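PDB 4LRV: DNA sulfur modification protein DndE from Escherichia coli, which takes part in DNA phosphorothioation, the replacement of a non-bridging phosphate oxygen by sulfur, and probably acts by binding DNA. Local coordinates for residues Met80-Leu85 with Ile91-Ala96; Asp15-Leu20 with Asn29-Leu34; Val40-Arg45 with Val98-Ala103; Ala35-Val40 with Gly68-Ala73. One frame throughout, in Å; residues are numbered along the deposited sequence.

Interaction 1 (Met80-Leu85 with Ile91-Ala96); sequences MLYPQL and IKAWAA
Ala93 carries the whole helix side of this contact: its CB methyl lies over a face of the Tyr82 ring and also meets Leu85. Along 91-96, Ile91, which does not touch 80-85, packs on Met7 of strand 6-7. Lys92 follows and touches Tyr46 and Asp51 instead. Ala93 then puts its CB over the middle of the Tyr82 ring, 4.1 Å from the ring centroid and 11° off the normal, a CH-pi contact on the face rather than at the edge. Tyr82 reaches this position with CG anti to its own carbonyl carbon (chi1 -56°), which carries the ring toward the helix, chi2 then turning a face to the methyl. From the turn, Leu85 adds CD1, 4.2 Å from the same Ala93 CB, so one methyl takes both apolar groups. Trp94 points the opposite way, into the interior, where its indole meets Trp66 edge-to-face and also touches Phe36. Tyr82 is buried, and its OH is hydrogen-bonded to the backbone N of Tyr46; that bond fixes where the phenol end lies, while the methyl against the face would favour this ring orientation. Between the two contacting residues the chain makes a type I beta turn, closed by Leu85 N to Tyr82 O at 3.2 Å. Tyr82 and Leu85 also touch Leu90 of helix 87-103, about one turn before Ala93. Helix 71-81 ends at Leu81 and Tyr82 is the first residue beyond it; the whole is a connection between two consecutive helices, with a type I turn packed on the second of them.

Interaction 2 (Asp15-Leu20 with Asn29-Leu34); sequences DQLKKL and NIAARL
Leu17 overlaps Ala31 through one branch: its CD2 lies 3.8 Å from Ala31 CB and passes on over the backbone, 4.0 Å from Ala32 N. One turn further along the same helix, Leu20 reaches that alanine from another direction, its CD2 3.6 Å from Ala31 CB. The two leucines converge because they use different first torsions: Leu17 has CG anti to the carbonyl carbon (chi1 -63°), Leu20 has it anti to the backbone N (chi1 177°). The Ala31 methyl thus sits in the notch between Leu17 CD2 and Leu20 CD2, which are 5.4 Å apart. Contact is purely apolar, with no hydrogen bond between the segments, and all the touching residues are buried. The axes of 15-20 and 29-34 cross at 107° and approach to 9.7 Å, a steep crossing that confines the meeting to a few residues. A strand followed by two such helices is consistent with a ribbon-helix-helix relative, as the Met-repressor clan of the family suggests. Ile102 of helix 87-103 packs on both leucines, and Val98 of that helix touches Ala32, so helix 87-103 packs against both helices of the contact. Leu9, ahead of helix 11-23, lies against Leu17; Leu61 of a neighbouring subunit packs on Leu20; and Arg33, on another side of helix 28-40, hydrogen-bonds helix 63-67, NE to Trp66 O and NH2 to Thr65 O.

Interaction 3 (Val40-Arg45 with Val98-Ala103); sequences VESEFR and VEDGIA
Both Phe44 and Asp100 hold CG anti to the backbone N (chi1 178° and 176°), and with these extended settings the two side chains run alongside one another in opposing senses, ring and carboxylate stacked with planes 16° apart. Asp100 CB stands over the ring centre, 3.8 Å from the Phe44 centroid, as a CH-pi contact. The carboxylate extends from there back toward the ring's root: Asp100 OD1 is 3.4 Å from Phe44 CD1, and Asp100 OD2 is 3.3 Å from Phe44 CB. That second oxygen is hydrogen-bonded to the Ser39 hydroxyl, which helps to hold the carboxylate's rotation against the ring. Here the chain has just left helix 28-40, the second helix of what is probably a ribbon-helix-helix-like core, and runs as an irregular loop across helix 87-103. With an alanine in place of Phe44, the Asp100 carboxylate would probably lose the cover over one side, and His97, which meets the ring edge-to-face, its aromatic partner. Ser42 OG stays 4.2 Å from Asp100 OD2 and instead bonds Ser39 O near the helix end. The loop is also braced from within: Arg45 NH1 grips two backbone oxygens, Phe44 O at 2.7 Å, close to the guanidinium plane, and Ser42 O at 3.1 Å, where the donor stands above the carbonyl plane. On the helix side, Gly101 O receives a hydrogen bond from Arg38 NH1.

Interaction 4 (Ala35-Val40 with Gly68-Ala73); sequences AFFRSV and GETLQA
Packing of helix 28-40 against the beginning of helix 71-81, in the helical core of the DndE fold, rests here on Phe37, which reaches across to Thr70 and Ala73. With CG anti to the carbonyl carbon (chi1 -71°), the ring of Phe37 is carried toward 68-73. There it meets Thr70 at its edge, CE2 coming 4.0 Å from Thr70 CB, which lies near the ring plane, and the ring tip CZ is 4.4 Å from Ala73 CB. One face of the same ring is overlapped near its rim by the preceding residue, Phe36 CD2 standing 3.8 Å above the plane. Thr74, one residue further along helix 71-81, touches both phenylalanines. The interface continues into the assembly: Phe37 also packs on Gln72 of a neighbouring subunit, and Ala73 on Phe37 of that subunit. No hydrogen bond joins the segments, and the three touching residues are buried. Thr70 spends its hydroxyl on Leu67 O, just before the segment, so it can line an aromatic edge without a polar partner across the contact; what joins the segments is therefore apolar packing, with the Thr70 hydroxyl bonded on its own side.

From the N terminus, interaction 2 closes first, folding helix 28-40 back across helix 11-23 over a short connection. Helix 28-40 then supplies the first half of interaction 4, which closes the long excursion through strand 61-62 and helix 63-67 by reaching 68-73. Before that happens the chain has already opened interaction 3 at Val40, a residue common to both, so interactions 3 and 4 cross; interaction 3 closes only on helix 87-103. Interaction 1 forms after interaction 4 is complete and within the span of interaction 3, joining the turn after helix 71-81 to helix 87-103. Helix 87-103 thus gathers interactions 1 and 3 and packs beside interaction 2.

Interaction 1 (Met80-Leu85 with Ile91-Ala96)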
loop_
_atom_site.group_PDB
_atom_site.type_symbol
_atom_site.label_atom_id
_atom_site.label_comp_id
_atom_site.label_asym_id
_atom_site.label_seq_id
_atom_site.Cartn_x
_atom_site.Cartn_y
_atom_site.Cartn_z
HETATM N N MSE A 80 3.812 15.028 -26.071
HETATM C CA MSE A 80 4.915 14.756 -26.997
HETATM C C MSE A 80 4.528 13.823 -28.147
HETATM O O MSE A 80 5.000 13.999 -29.271
HETATM C CB MSE A 80 6.134 14.201 -26.257
HETATM C CG MSE A 80 6.735 15.168 -25.272
HETATM SE SE MSE A 80 8.416 14.543 -24.490
HETATM C CE MSE A 80 9.459 14.361 -26.125
ATOM N N LEU A 81 3.691 12.825 -27.866
ATOM C CA LEU A 81 3.266 11.898 -28.909
ATOM C C LEU A 81 2.204 12.506 -29.791
ATOM O O LEU A 81 2.110 12.133 -30.955
ATOM C CB LEU A 81 2.746 10.579 -28.333
ATOM C CG LEU A 81 3.693 9.639 -27.586
ATOM C CD1 LEU A 81 2.878 8.543 -26.937
ATOM C CD2 LEU A 81 4.719 9.054 -28.517
ATOM N N TYR A 82 1.429 13.448 -29.246
ATOM C CA TYR A 82 0.248 13.993 -29.930
ATOM C C TYR A 82 0.143 15.539 -29.934
ATOM O O TYR A 82 -0.885 16.111 -29.558
ATOM C CB TYR A 82 -1.018 13.317 -29.375
ATOM C CG TYR A 82 -0.941 11.813 -29.506
ATOM C CD1 TYR A 82 -1.095 11.202 -30.748
ATOM C CD2 TYR A 82 -0.654 11.007 -28.410
ATOM C CE1 TYR A 82 -0.995 9.826 -30.891
ATOM C CE2 TYR A 82 -0.534 9.629 -28.545
ATOM C CZ TYR A 82 -0.714 9.050 -29.787
ATOM O OH TYR A 82 -0.606 7.693 -29.950
ATOM N N PRO A 83 1.199 16.217 -30.416
ATOM C CA PRO A 83 1.307 17.682 -30.294
ATOM C C PRO A 83 0.169 18.454 -30.961
ATOM O O PRO A 83 -0.239 19.525 -30.466
ATOM C CB PRO A 83 2.653 18.006 -30.970
ATOM C CG PRO A 83 2.980 16.818 -31.829
ATOM C CD PRO A 83 2.341 15.627 -31.144
ATOM N N GLN A 84 -0.349 17.905 -32.058
ATOM C CA GLN A 84 -1.367 18.595 -32.856
ATOM C C GLN A 84 -2.815 18.288 -32.465
ATOM O O GLN A 84 -3.734 18.897 -33.004
ATOM C CB GLN A 84 -1.158 18.333 -34.364
ATOM C CG GLN A 84 0.075 19.005 -34.966
ATOM C CD GLN A 84 0.061 20.524 -34.818
ATOM O OE1 GLN A 84 0.948 21.103 -34.198
ATOM N NE2 GLN A 84 -0.947 21.171 -35.393
ATOM N N LEU A 85 -3.022 17.363 -31.533
ATOM C CA LEU A 85 -4.384 16.941 -31.185
ATOM C C LEU A 85 -5.059 17.894 -30.197
ATOM O O LEU A 85 -4.403 18.465 -29.320
ATOM C CB LEU A 85 -4.393 15.506 -30.644
ATOM C CG LEU A 85 -3.903 14.386 -31.573
ATOM C CD1 LEU A 85 -4.070 13.002 -30.933
ATOM C CD2 LEU A 85 -4.646 14.439 -32.876
ATOM N N ILE A 91 -8.253 12.581 -25.527
ATOM C CA ILE A 91 -8.988 11.571 -24.775
ATOM C C ILE A 91 -9.040 10.256 -25.548
ATOM O O ILE A 91 -8.738 9.193 -24.992
ATOM C CB ILE A 91 -10.425 12.020 -24.419
ATOM C CG1 ILE A 91 -10.422 13.459 -23.895
ATOM C CG2 ILE A 91 -11.033 11.057 -23.380
ATOM C CD1 ILE A 91 -11.786 14.129 -23.939
ATOM N N LYS A 92 -9.415 10.330 -26.822
ATOM C CA LYS A 92 -9.428 9.148 -27.691
ATOM C C LYS A 92 -8.041 8.493 -27.729
ATOM O O LYS A 92 -7.931 7.275 -27.638
ATOM C CB LYS A 92 -9.880 9.516 -29.103
ATOM C CG LYS A 92 -11.361 9.860 -29.230
ATOM C CD LYS A 92 -11.674 10.506 -30.572
ATOM C CE LYS A 92 -13.177 10.450 -30.869
ATOM N NZ LYS A 92 -13.564 11.296 -32.040
ATOM N N ALA A 93 -6.990 9.308 -27.835
ATOM C CA ALA A 93 -5.621 8.801 -27.872
ATOM C C ALA A 93 -5.231 8.088 -26.576
ATOM O O ALA A 93 -4.698 6.980 -26.631
ATOM C CB ALA A 93 -4.649 9.912 -28.184
ATOM N N TRP A 94 -5.508 8.715 -25.426
ATOM C CA TRP A 94 -5.275 8.084 -24.110
ATOM C C TRP A 94 -6.049 6.767 -23.996
ATOM O O TRP A 94 -5.491 5.756 -23.593
ATOM C CB TRP A 94 -5.621 9.027 -22.927
ATOM C CG TRP A 94 -5.705 8.294 -21.582
ATOM C CD1 TRP A 94 -4.665 7.823 -20.850
ATOM C CD2 TRP A 94 -6.899 7.928 -20.858
ATOM N NE1 TRP A 94 -5.125 7.192 -19.715
ATOM C CE2 TRP A 94 -6.490 7.242 -19.697
ATOM C CE3 TRP A 94 -8.271 8.120 -21.080
ATOM C CZ2 TRP A 94 -7.399 6.742 -18.757
ATOM C CZ3 TRP A 94 -9.171 7.619 -20.156
ATOM C CH2 TRP A 94 -8.732 6.939 -19.000
ATOM N N ALA A 95 -7.326 6.788 -24.365
ATOM C CA ALA A 95 -8.167 5.586 -24.341
ATOM C C ALA A 95 -7.678 4.486 -25.286
ATOM O O ALA A 95 -7.612 3.321 -24.905
ATOM C CB ALA A 95 -9.620 5.941 -24.643
ATOM N N ALA A 96 -7.333 4.857 -26.514
ATOM C CA ALA A 96 -6.823 3.895 -27.473
ATOM C C ALA A 96 -5.584 3.185 -26.918
ATOM O O ALA A 96 -5.453 1.964 -27.059
ATOM C CB ALA A 96 -6.516 4.571 -28.802
#

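Interaction 2 (Asp15-Leu20 with Asn29-Leu34)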
loop_
_atom_site.group_PDB
_atom_site.type_symbol
_atom_site.label_atom_id
_atom_site.label_comp_id
_atom_site.label_asym_id
_atom_site.label_seq_id
_atom_site.Cartn_x
_atom_site.Cartn_y
_atom_site.Cartn_z
ATOM N N ASP A 15 -14.386 -3.690 -19.522
ATOM C CA ASP A 15 -14.612 -5.108 -19.323
ATOM C C ASP A 15 -13.317 -5.913 -19.198
ATOM O O ASP A 15 -13.225 -6.817 -18.373
ATOM C CB ASP A 15 -15.493 -5.654 -20.450
ATOM C CG ASP A 15 -15.920 -7.071 -20.205
ATOM O OD1 ASP A 15 -16.011 -7.487 -19.020
ATOM O OD2 ASP A 15 -16.163 -7.776 -21.206
ATOM N N GLN A 16 -12.313 -5.575 -20.004
ATOM C CA GLN A 16 -11.002 -6.223 -19.891
ATOM C C GLN A 16 -10.256 -5.797 -18.630
ATOM O O GLN A 16 -9.546 -6.594 -18.031
ATOM C CB GLN A 16 -10.139 -5.942 -21.108
ATOM C CG GLN A 16 -10.677 -6.483 -22.420
ATOM C CD GLN A 16 -9.814 -6.046 -23.575
ATOM O OE1 GLN A 16 -10.101 -5.043 -24.241
ATOM N NE2 GLN A 16 -8.721 -6.769 -23.796
ATOM N N LEU A 17 -10.419 -4.549 -18.217
ATOM C CA LEU A 17 -9.846 -4.109 -16.944
ATOM C C LEU A 17 -10.421 -4.908 -15.776
ATOM O O LEU A 17 -9.681 -5.315 -14.879
ATOM C CB LEU A 17 -10.041 -2.604 -16.730
ATOM C CG LEU A 17 -9.336 -1.707 -17.754
ATOM C CD1 LEU A 17 -9.836 -0.277 -17.642
ATOM C CD2 LEU A 17 -7.833 -1.754 -17.578
ATOM N N LYS A 18 -11.732 -5.155 -15.817
ATOM C CA LYS A 18 -12.440 -5.908 -14.788
ATOM C C LYS A 18 -11.911 -7.339 -14.641
ATOM O O LYS A 18 -11.827 -7.861 -13.530
ATOM C CB LYS A 18 -13.944 -5.941 -15.096
ATOM C CG LYS A 18 -14.742 -6.897 -14.197
ATOM C CD LYS A 18 -16.078 -7.303 -14.789
ATOM C CE LYS A 18 -16.628 -8.528 -14.063
ATOM N NZ LYS A 18 -17.932 -8.994 -14.633
ATOM N N LYS A 19 -11.569 -7.964 -15.768
ATOM C CA LYS A 19 -11.149 -9.365 -15.791
ATOM C C LYS A 19 -9.743 -9.505 -15.271
ATOM O O LYS A 19 -9.441 -10.455 -14.569
ATOM C CB LYS A 19 -11.238 -9.949 -17.195
ATOM C CG LYS A 19 -12.654 -10.113 -17.681
ATOM C CD LYS A 19 -12.687 -10.518 -19.140
ATOM C CE LYS A 19 -14.053 -10.262 -19.725
ATOM N NZ LYS A 19 -14.515 -11.420 -20.525
ATOM N N LEU A 20 -8.888 -8.553 -15.626
ATOM C CA LEU A 20 -7.542 -8.499 -15.083
ATOM C C LEU A 20 -7.611 -8.393 -13.564
ATOM O O LEU A 20 -6.880 -9.073 -12.860
ATOM C CB LEU A 20 -6.773 -7.311 -15.661
ATOM C CG LEU A 20 -5.362 -7.108 -15.102
ATOM C CD1 LEU A 20 -4.478 -8.287 -15.495
ATOM C CD2 LEU A 20 -4.766 -5.782 -15.563
ATOM N N ASN A 29 -8.288 1.248 -12.276
ATOM C CA ASN A 29 -7.558 2.490 -12.519
ATOM C C ASN A 29 -6.025 2.336 -12.560
ATOM O O ASN A 29 -5.353 3.025 -13.331
ATOM C CB ASN A 29 -8.004 3.611 -11.565
ATOM C CG ASN A 29 -7.595 3.368 -10.125
ATOM O OD1 ASN A 29 -7.421 2.228 -9.689
ATOM N ND2 ASN A 29 -7.446 4.456 -9.371
ATOM N N ILE A 30 -5.487 1.438 -11.736
ATOM C CA ILE A 30 -4.054 1.157 -11.747
ATOM C C ILE A 30 -3.678 0.384 -13.007
ATOM O O ILE A 30 -2.595 0.569 -13.549
ATOM C CB ILE A 30 -3.594 0.366 -10.489
ATOM C CG1 ILE A 30 -3.568 1.280 -9.255
ATOM C CG2 ILE A 30 -2.211 -0.245 -10.716
ATOM C CD1 ILE A 30 -3.404 0.541 -7.921
ATOM N N ALA A 31 -4.574 -0.492 -13.456
ATOM C CA ALA A 31 -4.331 -1.280 -14.653
ATOM C C ALA A 31 -4.350 -0.388 -15.888
ATOM O O ALA A 31 -3.635 -0.643 -16.857
ATOM C CB ALA A 31 -5.363 -2.363 -14.778
ATOM N N ALA A 32 -5.172 0.656 -15.848
ATOM C CA ALA A 32 -5.222 1.618 -16.923
ATOM C C ALA A 32 -3.871 2.345 -17.059
ATOM O O ALA A 32 -3.394 2.581 -18.172
ATOM C CB ALA A 32 -6.363 2.588 -16.703
ATOM N N ARG A 33 -3.247 2.680 -15.930
ATOM C CA ARG A 33 -1.920 3.285 -15.956
ATOM C C ARG A 33 -0.909 2.362 -16.602
ATOM O O ARG A 33 -0.201 2.766 -17.536
ATOM C CB ARG A 33 -1.458 3.637 -14.552
ATOM C CG ARG A 33 -2.325 4.671 -13.908
ATOM C CD ARG A 33 -1.951 4.871 -12.489
ATOM N NE ARG A 33 -3.103 5.384 -11.773
ATOM C CZ ARG A 33 -3.162 5.535 -10.458
ATOM N NH1 ARG A 33 -2.121 5.209 -9.699
ATOM N NH2 ARG A 33 -4.275 6.012 -9.910
ATOM N N LEU A 34 -0.866 1.119 -16.115
ATOM C CA LEU A 34 0.033 0.094 -16.641
ATOM C C LEU A 34 -0.205 -0.226 -18.121
ATOM O O LEU A 34 0.740 -0.384 -18.884
ATOM C CB LEU A 34 -0.082 -1.183 -15.813
ATOM C CG LEU A 34 0.131 -1.035 -14.309
ATOM C CD1 LEU A 34 -0.226 -2.335 -13.619
ATOM C CD2 LEU A 34 1.576 -0.586 -13.974
#

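Interaction 3 (Val40-Arg45 with Val98-Ala103)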
loop_
_atom_site.group_PDB
_atom_site.type_symbol
_atom_site.label_atom_id
_atom_site.label_comp_id
_atom_site.label_asym_id
_atom_site.label_seq_id
_atom_site.Cartn_x
_atom_site.Cartn_y
_atom_site.Cartn_z
ATOM N N VAL A 40 2.392 2.567 -24.859
ATOM C CA VAL A 40 3.136 3.727 -25.319
ATOM C C VAL A 40 4.647 3.466 -25.526
ATOM O O VAL A 40 5.286 4.153 -26.319
ATOM C CB VAL A 40 2.813 4.909 -24.388
ATOM C CG1 VAL A 40 4.040 5.599 -23.842
ATOM C CG2 VAL A 40 1.808 5.845 -25.048
ATOM N N GLU A 41 5.207 2.466 -24.841
ATOM C CA GLU A 41 6.591 2.051 -25.108
ATOM C C GLU A 41 6.723 1.026 -26.246
ATOM O O GLU A 41 7.787 0.460 -26.442
ATOM C CB GLU A 41 7.286 1.546 -23.834
ATOM C CG GLU A 41 6.853 0.152 -23.343
ATOM C CD GLU A 41 7.492 -0.221 -21.999
ATOM O OE1 GLU A 41 8.510 0.400 -21.620
ATOM O OE2 GLU A 41 6.974 -1.123 -21.305
ATOM N N SER A 42 5.650 0.812 -26.999
ATOM C CA SER A 42 5.673 -0.075 -28.159
ATOM C C SER A 42 5.404 0.696 -29.456
ATOM O O SER A 42 5.663 1.891 -29.539
ATOM C CB SER A 42 4.673 -1.228 -27.987
ATOM O OG SER A 42 3.329 -0.759 -27.990
ATOM N N GLU A 43 4.872 0.000 -30.459
ATOM C CA GLU A 43 4.730 0.535 -31.822
ATOM C C GLU A 43 3.365 1.141 -32.060
ATOM O O GLU A 43 3.190 1.957 -32.964
ATOM C CB GLU A 43 4.938 -0.573 -32.838
ATOM C CG GLU A 43 6.134 -1.446 -32.548
ATOM C CD GLU A 43 5.778 -2.915 -32.457
ATOM O OE1 GLU A 43 6.222 -3.544 -31.477
ATOM O OE2 GLU A 43 5.053 -3.437 -33.344
ATOM N N PHE A 44 2.390 0.743 -31.258
ATOM C CA PHE A 44 1.063 1.286 -31.421
ATOM C C PHE A 44 1.076 2.813 -31.301
ATOM O O PHE A 44 1.792 3.368 -30.479
ATOM C CB PHE A 44 0.087 0.672 -30.417
ATOM C CG PHE A 44 -1.292 1.237 -30.513
ATOM C CD1 PHE A 44 -2.223 0.676 -31.373
ATOM C CD2 PHE A 44 -1.651 2.359 -29.768
ATOM C CE1 PHE A 44 -3.501 1.206 -31.476
ATOM C CE2 PHE A 44 -2.916 2.900 -29.870
ATOM C CZ PHE A 44 -3.846 2.321 -30.728
ATOM N N ARG A 45 0.298 3.470 -32.159
ATOM C CA ARG A 45 0.102 4.908 -32.113
ATOM C C ARG A 45 -1.314 5.228 -32.557
ATOM O O ARG A 45 -1.800 4.713 -33.573
ATOM C CB ARG A 45 1.087 5.648 -33.018
ATOM C CG ARG A 45 2.532 5.719 -32.531
ATOM C CD ARG A 45 2.670 6.529 -31.255
ATOM N NE ARG A 45 4.063 6.619 -30.826
ATOM C CZ ARG A 45 4.711 5.685 -30.128
ATOM N NH1 ARG A 45 4.104 4.559 -29.773
ATOM N NH2 ARG A 45 5.981 5.872 -29.794
ATOM N N VAL A 98 -4.854 2.805 -23.683
ATOM C CA VAL A 98 -5.226 1.917 -22.581
ATOM C C VAL A 98 -5.739 0.592 -23.142
ATOM O O VAL A 98 -5.336 -0.481 -22.679
ATOM C CB VAL A 98 -6.219 2.571 -21.589
ATOM C CG1 VAL A 98 -6.626 1.580 -20.524
ATOM C CG2 VAL A 98 -5.572 3.768 -20.926
ATOM N N GLU A 99 -6.579 0.682 -24.173
ATOM C CA GLU A 99 -7.124 -0.499 -24.853
ATOM C C GLU A 99 -6.022 -1.364 -25.448
ATOM O O GLU A 99 -6.004 -2.579 -25.246
ATOM C CB GLU A 99 -8.111 -0.082 -25.949
ATOM C CG GLU A 99 -8.587 -1.187 -26.873
ATOM C CD GLU A 99 -9.217 -0.642 -28.163
ATOM O OE1 GLU A 99 -9.111 0.589 -28.419
ATOM O OE2 GLU A 99 -9.823 -1.439 -28.926
ATOM N N ASP A 100 -5.104 -0.737 -26.178
ATOM C CA ASP A 100 -4.009 -1.468 -26.809
ATOM C C ASP A 100 -3.153 -2.175 -25.752
ATOM O O ASP A 100 -2.964 -3.380 -25.810
ATOM C CB ASP A 100 -3.167 -0.527 -27.666
ATOM C CG ASP A 100 -1.966 -1.214 -28.263
ATOM O OD1 ASP A 100 -2.152 -1.989 -29.228
ATOM O OD2 ASP A 100 -0.838 -0.985 -27.761
ATOM N N GLY A 101 -2.668 -1.409 -24.771
ATOM C CA GLY A 101 -1.953 -1.952 -23.611
ATOM C C GLY A 101 -2.617 -3.149 -22.932
ATOM O O GLY A 101 -1.948 -4.136 -22.630
ATOM N N ILE A 102 -3.926 -3.066 -22.700
ATOM C CA ILE A 102 -4.673 -4.163 -22.060
ATOM C C ILE A 102 -5.039 -5.332 -22.993
ATOM O O ILE A 102 -5.124 -6.466 -22.539
ATOM C CB ILE A 102 -5.939 -3.654 -21.308
ATOM C CG1 ILE A 102 -6.362 -4.646 -20.222
ATOM C CG2 ILE A 102 -7.094 -3.363 -22.260
ATOM C CD1 ILE A 102 -5.573 -4.507 -18.929
ATOM N N ALA A 103 -5.245 -5.065 -24.284
ATOM C CA ALA A 103 -5.465 -6.138 -25.261
ATOM C C ALA A 103 -4.262 -7.080 -25.320
ATOM O O ALA A 103 -4.391 -8.269 -25.616
ATOM C CB ALA A 103 -5.736 -5.558 -26.632
#

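Interaction 4 (Ala35-Val40 with Gly68-Ala73)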
loop_
_atom_site.group_PDB
_atom_site.type_symbol
_atom_site.label_atom_id
_atom_site.label_comp_id
_atom_site.label_asym_id
_atom_site.label_seq_id
_atom_site.Cartn_x
_atom_site.Cartn_y
_atom_site.Cartn_z
ATOM N N ALA A 35 -1.466 -0.328 -18.518
ATOM C CA ALA A 35 -1.804 -0.570 -19.913
ATOM C C ALA A 35 -1.317 0.590 -20.792
ATOM O O ALA A 35 -0.616 0.367 -21.773
ATOM C CB ALA A 35 -3.286 -0.772 -20.054
ATOM N N PHE A 36 -1.657 1.825 -20.420
ATOM C CA PHE A 36 -1.176 3.005 -21.140
ATOM C C PHE A 36 0.330 2.950 -21.407
ATOM O O PHE A 36 0.765 3.118 -22.548
ATOM C CB PHE A 36 -1.536 4.305 -20.400
ATOM C CG PHE A 36 -1.146 5.558 -21.147
ATOM C CD1 PHE A 36 -1.902 6.007 -22.217
ATOM C CD2 PHE A 36 -0.014 6.283 -20.782
ATOM C CE1 PHE A 36 -1.543 7.153 -22.916
ATOM C CE2 PHE A 36 0.355 7.440 -21.478
ATOM C CZ PHE A 36 -0.415 7.869 -22.549
ATOM N N PHE A 37 1.120 2.716 -20.359
ATOM C CA PHE A 37 2.581 2.741 -20.513
ATOM C C PHE A 37 3.171 1.539 -21.249
ATOM O O PHE A 37 4.216 1.666 -21.876
ATOM C CB PHE A 37 3.301 2.995 -19.185
ATOM C CG PHE A 37 3.140 4.397 -18.677
ATOM C CD1 PHE A 37 3.570 5.477 -19.438
ATOM C CD2 PHE A 37 2.542 4.640 -17.450
ATOM C CE1 PHE A 37 3.405 6.776 -18.993
ATOM C CE2 PHE A 37 2.373 5.936 -16.985
ATOM C CZ PHE A 37 2.810 7.013 -17.760
ATOM N N ARG A 38 2.516 0.383 -21.200
ATOM C CA ARG A 38 3.053 -0.741 -21.940
ATOM C C ARG A 38 2.705 -0.565 -23.418
ATOM O O ARG A 38 3.417 -1.014 -24.304
ATOM C CB ARG A 38 2.616 -2.099 -21.349
ATOM C CG ARG A 38 1.388 -2.751 -21.962
ATOM C CD ARG A 38 1.345 -4.248 -21.634
ATOM N NE ARG A 38 1.303 -4.511 -20.194
ATOM C CZ ARG A 38 0.190 -4.751 -19.493
ATOM N NH1 ARG A 38 -1.001 -4.762 -20.086
ATOM N NH2 ARG A 38 0.266 -4.976 -18.182
ATOM N N SER A 39 1.618 0.141 -23.670
ATOM C CA SER A 39 1.226 0.464 -25.023
ATOM C C SER A 39 2.163 1.517 -25.624
ATOM O O SER A 39 2.676 1.379 -26.735
ATOM C CB SER A 39 -0.197 0.979 -25.007
ATOM O OG SER A 39 -0.632 1.233 -26.310
ATOM N N VAL A 40 2.392 2.567 -24.859
ATOM C CA VAL A 40 3.136 3.727 -25.319
ATOM C C VAL A 40 4.647 3.466 -25.526
ATOM O O VAL A 40 5.286 4.153 -26.319
ATOM C CB VAL A 40 2.813 4.909 -24.388
ATOM C CG1 VAL A 40 4.040 5.599 -23.842
ATOM C CG2 VAL A 40 1.808 5.845 -25.048
ATOM N N GLY A 68 -3.565 9.203 -11.122
ATOM C CA GLY A 68 -2.842 9.258 -9.843
ATOM C C GLY A 68 -1.529 10.008 -9.961
ATOM O O GLY A 68 -1.461 11.012 -10.666
ATOM N N GLU A 69 -0.490 9.506 -9.287
ATOM C CA GLU A 69 0.859 10.092 -9.347
ATOM C C GLU A 69 1.449 10.068 -10.764
ATOM O O GLU A 69 2.451 10.742 -11.040
ATOM C CB GLU A 69 1.834 9.349 -8.421
ATOM C CG GLU A 69 1.252 8.835 -7.113
ATOM C CD GLU A 69 1.365 9.835 -5.978
ATOM O OE1 GLU A 69 1.790 9.424 -4.867
ATOM O OE2 GLU A 69 1.037 11.026 -6.203
ATOM N N THR A 70 0.853 9.271 -11.650
ATOM C CA THR A 70 1.379 9.165 -13.001
ATOM C C THR A 70 0.818 10.272 -13.897
ATOM O O THR A 70 1.116 10.310 -15.087
ATOM C CB THR A 70 1.142 7.769 -13.643
ATOM O OG1 THR A 70 -0.181 7.698 -14.193
ATOM C CG2 THR A 70 1.376 6.644 -12.648
ATOM N N LEU A 71 0.033 11.178 -13.307
ATOM C CA LEU A 71 -0.643 12.258 -14.046
ATOM C C LEU A 71 0.254 13.088 -14.946
ATOM O O LEU A 71 0.059 13.108 -16.164
ATOM C CB LEU A 71 -1.422 13.187 -13.107
ATOM C CG LEU A 71 -2.224 14.266 -13.848
ATOM C CD1 LEU A 71 -3.674 14.273 -13.421
ATOM C CD2 LEU A 71 -1.617 15.628 -13.667
ATOM N N GLN A 72 1.206 13.789 -14.331
ATOM C CA GLN A 72 2.131 14.673 -15.029
ATOM C C GLN A 72 2.837 13.906 -16.129
ATOM O O GLN A 72 2.871 14.343 -17.279
ATOM C CB GLN A 72 3.179 15.256 -14.062
ATOM C CG GLN A 72 2.653 16.277 -13.048
ATOM C CD GLN A 72 2.091 15.657 -11.760
ATOM O OE1 GLN A 72 1.565 14.527 -11.755
ATOM N NE2 GLN A 72 2.194 16.413 -10.654
ATOM N N ALA A 73 3.399 12.761 -15.760
ATOM C CA ALA A 73 4.078 11.900 -16.710
ATOM C C ALA A 73 3.170 11.574 -17.892
ATOM O O ALA A 73 3.549 11.784 -19.042
ATOM C CB ALA A 73 4.538 10.620 -16.028
#